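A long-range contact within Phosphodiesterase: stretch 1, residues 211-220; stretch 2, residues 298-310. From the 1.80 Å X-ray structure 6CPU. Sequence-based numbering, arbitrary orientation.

Stretch 1, residues 211-220: LCYAVGHWSF
Stretch 2, residues 298-310: KFKQFVEDPKLDY

Irregular segments can pack closely against a helix end when a few directional bonds fix the register and side chains fill the remaining space, and this pair from a phosphodiesterase is a compact example. Stretch 1 enters as helix, with V215 N bonded to L211 O (2.9 Å) and G216 N to C212 O (3.0 Å), then opens at H217 (phi/psi -87/137). Stretch 2 has no regular helix or strand; it is shaped by type I turns from F299 to F302 and from D305 to L308. The two run in the same direction, CA atoms pairing as Y213 with Q301 (5.0 Å), G216 with F302 (4.1 Å), H217 with V303 (5.4 Å), W218 with P306 (5.0 Å) and S219 with D309 (5.5 Å). Together they bury 781 Å².

The closest of these pairings lies at G216. Its CA sits 3.4 Å from Q301 O in a CA-H...O contact, and a CB there would fall 1.9 Å from that oxygen, so glycine suits the site. Q301 O is otherwise buried without a partner. One direct backbone hydrogen bond locks the register, V303 N to G216 O at 3.0 Å and 162°. Beyond it, water takes over: water 1 accepts from W218 N (2.9 Å) and donates to V303 O (2.8 Å) and D305 O (3.0 Å), while water 2 accepts from S219 N (2.9 Å) and donates to L308 O (2.8 Å).

Among the side chains, H217 (chi1 m, chi2 80°) is sandwiched. V303, chi1 t, places CG2 over one face of H217, 3.7 Å from the centroid of its ring; Y310, also t, turns its edge to the opposite face of H217, with the two ring centroids 5.0 Å apart and planes at 77°. The imidazole is held in place by H217 ND1 donating to Y213 O at 2.7 Å. Y310 CE1 also reaches A214 CB, 4.0 Å away, an apolar contact of ring and methyl.

Q301 (chi1 m, chi2 94°) lays its aliphatic portion on Y213 (chi1 m), CG standing 3.7 Å from the ring centroid, while its amide is satisfied elsewhere in the structure. F299, chi1 p, points toward the helix and brings CZ to 3.9 Å from G216 CA. Further along, W218 (chi1 t, chi2 -109°) packs CB against P306 CB at 3.8 Å. S219, chi1 t, donates from OG to D309 OD1 at 3.2 Å; Y310 N donates to the same D309 OD1 at 2.8 Å, tying this polar link to the backbone.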

ATOM      1  N   LEU A 211      11.536 -14.389  -7.026  1.00 22.62           N
ATOM      2  CA  LEU A 211      10.775 -13.621  -6.043  1.00 22.47           C
ATOM      3  C   LEU A 211      10.738 -14.318  -4.685  1.00 22.76           C
ATOM      4  O   LEU A 211      10.768 -13.647  -3.651  1.00 22.61           O
ATOM      5  CB  LEU A 211       9.367 -13.296  -6.571  1.00 22.10           C
ATOM      6  CG  LEU A 211       9.369 -12.391  -7.814  1.00 22.44           C
ATOM      7  CD1 LEU A 211       7.953 -12.119  -8.318  1.00 22.63           C
ATOM      8  CD2 LEU A 211      10.118 -11.073  -7.608  1.00 22.83           C
ATOM      9  N   CYS A 212      10.716 -15.653  -4.678  1.00 23.98           N
ATOM     10  CA  CYS A 212      10.824 -16.414  -3.434  1.00 25.09           C
ATOM     11  C   CYS A 212      12.099 -16.033  -2.688  1.00 25.38           C
ATOM     12  O   CYS A 212      12.048 -15.698  -1.506  1.00 26.97           O
ATOM     13  CB  CYS A 212      10.821 -17.913  -3.709  1.00 25.49           C
ATOM     14  SG  CYS A 212       9.271 -18.596  -4.312  1.00 26.17           S
ATOM     15  N   TYR A 213      13.229 -16.063  -3.390  1.00 26.99           N
ATOM     16  CA  TYR A 213      14.528 -15.700  -2.799  1.00 27.87           C
ATOM     17  C   TYR A 213      14.643 -14.223  -2.448  1.00 28.19           C
ATOM     18  O   TYR A 213      15.275 -13.895  -1.446  1.00 28.46           O
ATOM     19  CB  TYR A 213      15.704 -16.124  -3.687  1.00 27.77           C
ATOM     20  CG  TYR A 213      15.954 -17.607  -3.619  1.00 28.53           C
ATOM     21  CD1 TYR A 213      15.374 -18.479  -4.545  1.00 28.84           C
ATOM     22  CD2 TYR A 213      16.732 -18.150  -2.600  1.00 28.91           C
ATOM     23  CE1 TYR A 213      15.577 -19.845  -4.463  1.00 29.70           C
ATOM     24  CE2 TYR A 213      16.938 -19.512  -2.509  1.00 28.70           C
ATOM     25  CZ  TYR A 213      16.369 -20.354  -3.446  1.00 30.09           C
ATOM     26  OH  TYR A 213      16.578 -21.714  -3.351  1.00 31.49           O
ATOM     27  N   ALA A 214      14.065 -13.338  -3.259  1.00 27.20           N
ATOM     28  CA  ALA A 214      13.973 -11.909  -2.882  1.00 26.36           C
ATOM     29  C   ALA A 214      13.242 -11.743  -1.541  1.00 25.85           C
ATOM     30  O   ALA A 214      13.754 -11.101  -0.612  1.00 25.25           O
ATOM     31  CB  ALA A 214      13.300 -11.096  -3.990  1.00 26.43           C
ATOM     32  N   VAL A 215      12.065 -12.354  -1.418  1.00 26.01           N
ATOM     33  CA  VAL A 215      11.330 -12.349  -0.154  1.00 26.66           C
ATOM     34  C   VAL A 215      12.206 -12.909   0.990  1.00 27.41           C
ATOM     35  O   VAL A 215      12.103 -12.484   2.141  1.00 25.79           O
ATOM     36  CB  VAL A 215      10.014 -13.136  -0.289  1.00 27.05           C
ATOM     37  CG1 VAL A 215       9.385 -13.420   1.059  1.00 26.31           C
ATOM     38  CG2 VAL A 215       9.031 -12.352  -1.159  1.00 27.03           C
ATOM     39  N   GLY A 216      13.074 -13.855   0.643  1.00 27.53           N
ATOM     40  CA  GLY A 216      14.014 -14.435   1.581  1.00 28.01           C
ATOM     41  C   GLY A 216      15.130 -13.553   2.106  1.00 27.40           C
ATOM     42  O   GLY A 216      15.665 -13.857   3.155  1.00 28.92           O
ATOM     43  N   HIS A 217      15.489 -12.481   1.399  1.00 28.83           N
ATOM     44  CA  HIS A 217      16.565 -11.576   1.841  1.00 28.32           C
ATOM     45  C   HIS A 217      16.082 -10.471   2.778  1.00 31.29           C
ATOM     46  O   HIS A 217      15.058  -9.835   2.513  1.00 29.53           O
ATOM     47  CB  HIS A 217      17.203 -10.887   0.645  1.00 29.33           C
ATOM     48  CG  HIS A 217      18.126 -11.760  -0.145  1.00 31.57           C
ATOM     49  ND1 HIS A 217      17.671 -12.675  -1.071  1.00 30.47           N
ATOM     50  CD2 HIS A 217      19.478 -11.847  -0.159  1.00 31.43           C
ATOM     51  CE1 HIS A 217      18.704 -13.284  -1.626  1.00 32.53           C
ATOM     52  NE2 HIS A 217      19.811 -12.800  -1.089  1.00 31.67           N
ATOM     53  N   TRP A 218      16.835 -10.204   3.846  1.00 32.68           N
ATOM     54  CA  TRP A 218      16.600  -8.993   4.649  1.00 32.51           C
ATOM     55  C   TRP A 218      16.926  -7.754   3.825  1.00 32.05           C
ATOM     56  O   TRP A 218      16.320  -6.698   4.014  1.00 31.55           O
ATOM     57  CB  TRP A 218      17.400  -8.984   5.960  1.00 32.82           C
ATOM     58  CG  TRP A 218      17.179  -7.721   6.727  1.00 33.41           C
ATOM     59  CD1 TRP A 218      18.071  -6.711   6.921  1.00 35.88           C
ATOM     60  CD2 TRP A 218      15.951  -7.294   7.328  1.00 34.07           C
ATOM     61  NE1 TRP A 218      17.488  -5.692   7.641  1.00 35.62           N
ATOM     62  CE2 TRP A 218      16.187  -6.029   7.906  1.00 34.17           C
ATOM     63  CE3 TRP A 218      14.686  -7.876   7.466  1.00 32.81           C
ATOM     64  CZ2 TRP A 218      15.197  -5.329   8.595  1.00 33.32           C
ATOM     65  CZ3 TRP A 218      13.704  -7.178   8.153  1.00 32.66           C
ATOM     66  CH2 TRP A 218      13.968  -5.925   8.713  1.00 32.01           C
ATOM     67  N   SER A 219      17.882  -7.871   2.907  1.00 30.81           N
ATOM     68  CA  SER A 219      18.153  -6.808   1.948  1.00 32.19           C
ATOM     69  C   SER A 219      17.126  -6.898   0.806  1.00 30.61           C
ATOM     70  O   SER A 219      17.465  -7.162  -0.341  1.00 30.15           O
ATOM     71  CB  SER A 219      19.583  -6.918   1.414  1.00 33.62           C
ATOM     72  OG  SER A 219      19.978  -5.722   0.757  1.00 40.22           O
ATOM     73  N   PHE A 220      15.864  -6.651   1.143  1.00 29.40           N
ATOM     74  CA  PHE A 220      14.760  -6.826   0.210  1.00 27.29           C
ATOM     75  C   PHE A 220      14.882  -5.805  -0.909  1.00 26.27           C
ATOM     76  O   PHE A 220      14.794  -4.596  -0.645  1.00 25.93           O
ATOM     77  CB  PHE A 220      13.443  -6.649   0.966  1.00 27.84           C
ATOM     78  CG  PHE A 220      12.206  -6.907   0.138  1.00 26.31           C
ATOM     79  CD1 PHE A 220      12.030  -8.110  -0.516  1.00 26.91           C
ATOM     80  CD2 PHE A 220      11.197  -5.948   0.051  1.00 26.19           C
ATOM     81  CE1 PHE A 220      10.883  -8.350  -1.270  1.00 27.54           C
ATOM     82  CE2 PHE A 220      10.052  -6.181  -0.696  1.00 25.86           C
ATOM     83  CZ  PHE A 220       9.889  -7.385  -1.354  1.00 26.13           C
ATOM     84  N   LYS A 298      11.001 -21.086   9.254  1.00 34.14           N
ATOM     85  CA  LYS A 298      11.889 -20.674   8.183  1.00 35.51           C
ATOM     86  C   LYS A 298      11.564 -21.514   6.951  1.00 33.68           C
ATOM     87  O   LYS A 298      10.937 -22.573   7.062  1.00 34.67           O
ATOM     88  CB  LYS A 298      13.353 -20.839   8.595  1.00 37.83           C
ATOM     89  CG  LYS A 298      13.677 -20.176   9.925  1.00 39.67           C
ATOM     90  CD  LYS A 298      15.165 -19.985  10.130  1.00 43.17           C
ATOM     91  CE  LYS A 298      15.437 -19.599  11.576  1.00 45.86           C
ATOM     92  NZ  LYS A 298      16.852 -19.209  11.817  1.00 48.40           N
ATOM     93  N   PHE A 299      11.971 -21.023   5.787  1.00 32.14           N
ATOM     94  CA  PHE A 299      11.695 -21.688   4.520  1.00 32.31           C
ATOM     95  C   PHE A 299      12.979 -21.861   3.727  1.00 32.32           C
ATOM     96  O   PHE A 299      13.994 -21.222   4.016  1.00 32.63           O
ATOM     97  CB  PHE A 299      10.619 -20.927   3.704  1.00 31.71           C
ATOM     98  CG  PHE A 299      10.884 -19.450   3.535  1.00 30.35           C
ATOM     99  CD1 PHE A 299      11.393 -18.957   2.342  1.00 29.89           C
ATOM    100  CD2 PHE A 299      10.592 -18.552   4.546  1.00 29.83           C
ATOM    101  CE1 PHE A 299      11.635 -17.606   2.163  1.00 29.54           C
ATOM    102  CE2 PHE A 299      10.828 -17.192   4.371  1.00 29.44           C
ATOM    103  CZ  PHE A 299      11.351 -16.722   3.185  1.00 29.91           C
ATOM    104  N   LYS A 300      12.939 -22.721   2.716  1.00 33.26           N
ATOM    105  CA  LYS A 300      14.153 -23.071   1.972  1.00 35.14           C
ATOM    106  C   LYS A 300      14.850 -21.853   1.376  1.00 33.99           C
ATOM    107  O   LYS A 300      16.079 -21.812   1.279  1.00 33.03           O
ATOM    108  CB  LYS A 300      13.823 -24.066   0.860  1.00 38.56           C
ATOM    109  CG  LYS A 300      15.044 -24.642   0.167  1.00 43.10           C
ATOM    110  CD  LYS A 300      14.679 -25.825  -0.719  1.00 46.30           C
ATOM    111  CE  LYS A 300      15.923 -26.583  -1.158  1.00 47.75           C
ATOM    112  NZ  LYS A 300      15.627 -27.497  -2.293  1.00 49.57           N
ATOM    113  N   GLN A 301      14.059 -20.861   0.970  1.00 31.50           N
ATOM    114  CA  GLN A 301      14.576 -19.687   0.285  1.00 30.37           C
ATOM    115  C   GLN A 301      14.943 -18.540   1.235  1.00 30.87           C
ATOM    116  O   GLN A 301      15.307 -17.455   0.782  1.00 30.23           O
ATOM    117  CB  GLN A 301      13.562 -19.204  -0.760  1.00 29.33           C
ATOM    118  CG  GLN A 301      13.148 -20.263  -1.777  1.00 28.40           C
ATOM    119  CD  GLN A 301      11.890 -21.027  -1.406  1.00 27.80           C
ATOM    120  OE1 GLN A 301      11.615 -21.271  -0.233  1.00 28.76           O
ATOM    121  NE2 GLN A 301      11.117 -21.417  -2.412  1.00 27.64           N
ATOM    122  N   PHE A 302      14.851 -18.787   2.540  1.00 30.85           N
ATOM    123  CA  PHE A 302      15.174 -17.791   3.551  1.00 33.82           C
ATOM    124  C   PHE A 302      16.690 -17.658   3.705  1.00 35.79           C
ATOM    125  O   PHE A 302      17.398 -18.666   3.780  1.00 35.37           O
ATOM    126  CB  PHE A 302      14.521 -18.189   4.876  1.00 35.29           C
ATOM    127  CG  PHE A 302      14.739 -17.205   5.983  1.00 37.82           C
ATOM    128  CD1 PHE A 302      13.963 -16.055   6.069  1.00 38.31           C
ATOM    129  CD2 PHE A 302      15.712 -17.429   6.950  1.00 38.57           C
ATOM    130  CE1 PHE A 302      14.161 -15.143   7.096  1.00 39.59           C
ATOM    131  CE2 PHE A 302      15.911 -16.520   7.976  1.00 39.94           C
ATOM    132  CZ  PHE A 302      15.135 -15.376   8.048  1.00 39.09           C
ATOM    133  N   VAL A 303      17.183 -16.419   3.747  1.00 36.20           N
ATOM    134  CA  VAL A 303      18.616 -16.150   3.859  1.00 37.10           C
ATOM    135  C   VAL A 303      18.938 -15.791   5.309  1.00 38.91           C
ATOM    136  O   VAL A 303      18.612 -14.703   5.786  1.00 35.61           O
ATOM    137  CB  VAL A 303      19.058 -15.034   2.896  1.00 37.99           C
ATOM    138  CG1 VAL A 303      20.538 -14.720   3.067  1.00 38.77           C
ATOM    139  CG2 VAL A 303      18.766 -15.434   1.454  1.00 37.59           C
ATOM    140  N   GLU A 304      19.570 -16.727   6.008  1.00 39.91           N
ATOM    141  CA  GLU A 304      19.764 -16.625   7.452  1.00 42.13           C
ATOM    142  C   GLU A 304      20.487 -15.346   7.894  1.00 40.23           C
ATOM    143  O   GLU A 304      20.163 -14.793   8.939  1.00 40.73           O
ATOM    144  CB  GLU A 304      20.527 -17.855   7.961  1.00 45.72           C
ATOM    145  CG  GLU A 304      20.652 -17.942   9.471  1.00 48.08           C
ATOM    146  CD  GLU A 304      19.313 -17.988  10.176  1.00 50.41           C
ATOM    147  OE1 GLU A 304      18.443 -18.781   9.757  1.00 54.62           O
ATOM    148  OE2 GLU A 304      19.133 -17.236  11.159  1.00 53.86           O
ATOM    149  N   ASP A 305      21.451 -14.889   7.101  1.00 38.43           N
ATOM    150  CA  ASP A 305      22.293 -13.753   7.474  1.00 40.92           C
ATOM    151  C   ASP A 305      21.690 -12.441   6.973  1.00 39.48           C
ATOM    152  O   ASP A 305      21.746 -12.148   5.781  1.00 38.77           O
ATOM    153  CB  ASP A 305      23.699 -13.937   6.901  1.00 41.65           C
ATOM    154  CG  ASP A 305      24.696 -12.895   7.408  1.00 42.75           C
ATOM    155  OD1 ASP A 305      24.290 -11.801   7.863  1.00 40.11           O
ATOM    156  OD2 ASP A 305      25.909 -13.174   7.335  1.00 41.15           O
ATOM    157  N   PRO A 306      21.159 -11.617   7.893  1.00 41.44           N
ATOM    158  CA  PRO A 306      20.438 -10.416   7.458  1.00 41.13           C
ATOM    159  C   PRO A 306      21.329  -9.309   6.899  1.00 42.65           C
ATOM    160  O   PRO A 306      20.821  -8.369   6.293  1.00 41.78           O
ATOM    161  CB  PRO A 306      19.757  -9.943   8.746  1.00 41.23           C
ATOM    162  CG  PRO A 306      20.674 -10.391   9.830  1.00 41.46           C
ATOM    163  CD  PRO A 306      21.258 -11.698   9.363  1.00 40.52           C
ATOM    164  N   LYS A 307      22.645  -9.415   7.082  1.00 42.39           N
ATOM    165  CA  LYS A 307      23.555  -8.335   6.691  1.00 42.68           C
ATOM    166  C   LYS A 307      23.977  -8.447   5.226  1.00 40.28           C
ATOM    167  O   LYS A 307      24.551  -7.509   4.670  1.00 39.71           O
ATOM    168  CB  LYS A 307      24.771  -8.291   7.637  1.00 45.61           C
ATOM    169  CG  LYS A 307      24.352  -8.350   9.104  1.00 48.76           C
ATOM    170  CD  LYS A 307      25.473  -8.125  10.107  1.00 52.16           C
ATOM    171  CE  LYS A 307      24.996  -8.541  11.497  1.00 54.48           C
ATOM    172  NZ  LYS A 307      25.773  -7.937  12.614  1.00 55.69           N
ATOM    173  N   LEU A 308      23.672  -9.581   4.594  1.00 39.55           N
ATOM    174  CA  LEU A 308      24.054  -9.813   3.204  1.00 39.62           C
ATOM    175  C   LEU A 308      23.272  -8.917   2.261  1.00 41.38           C
ATOM    176  O   LEU A 308      22.109  -8.611   2.514  1.00 42.41           O
ATOM    177  CB  LEU A 308      23.815 -11.276   2.810  1.00 40.01           C
ATOM    178  CG  LEU A 308      24.641 -12.334   3.543  1.00 39.80           C
ATOM    179  CD1 LEU A 308      24.219 -13.733   3.125  1.00 39.30           C
ATOM    180  CD2 LEU A 308      26.122 -12.122   3.282  1.00 40.50           C
ATOM    181  N   ASP A 309      23.906  -8.504   1.170  1.00 40.35           N
ATOM    182  CA  ASP A 309      23.207  -7.774   0.117  1.00 40.53           C
ATOM    183  C   ASP A 309      22.402  -8.770  -0.723  1.00 38.11           C
ATOM    184  O   ASP A 309      22.566  -9.980  -0.567  1.00 38.79           O
ATOM    185  CB  ASP A 309      24.198  -7.008  -0.763  1.00 42.22           C
ATOM    186  CG  ASP A 309      23.578  -5.776  -1.417  1.00 46.40           C
ATOM    187  OD1 ASP A 309      22.343  -5.575  -1.319  1.00 49.32           O
ATOM    188  OD2 ASP A 309      24.328  -5.006  -2.041  1.00 47.71           O
ATOM    189  N   TYR A 310      21.535  -8.263  -1.597  1.00 35.46           N
ATOM    190  CA  TYR A 310      20.716  -9.120  -2.464  1.00 33.05           C
ATOM    191  C   TYR A 310      21.512  -9.761  -3.594  1.00 33.13           C
ATOM    192  O   TYR A 310      22.206  -9.083  -4.355  1.00 32.84           O
ATOM    193  CB  TYR A 310      19.554  -8.325  -3.063  1.00 32.51           C
ATOM    194  CG  TYR A 310      18.738  -9.104  -4.064  1.00 30.83           C
ATOM    195  CD1 TYR A 310      18.023 -10.235  -3.677  1.00 30.75           C
ATOM    196  CD2 TYR A 310      18.679  -8.710  -5.395  1.00 31.39           C
ATOM    197  CE1 TYR A 310      17.268 -10.952  -4.593  1.00 30.10           C
ATOM    198  CE2 TYR A 310      17.929  -9.418  -6.319  1.00 31.55           C
ATOM    199  CZ  TYR A 310      17.224 -10.534  -5.907  1.00 29.28           C
ATOM    200  OH  TYR A 310      16.482 -11.227  -6.831  1.00 29.93           O
TER
HETATM  201  O   HOH W   1      18.900 -12.076   4.792  1.00 39.24           O
HETATM  202  O   HOH W   2      19.814 -10.086   2.990  1.00 34.21           O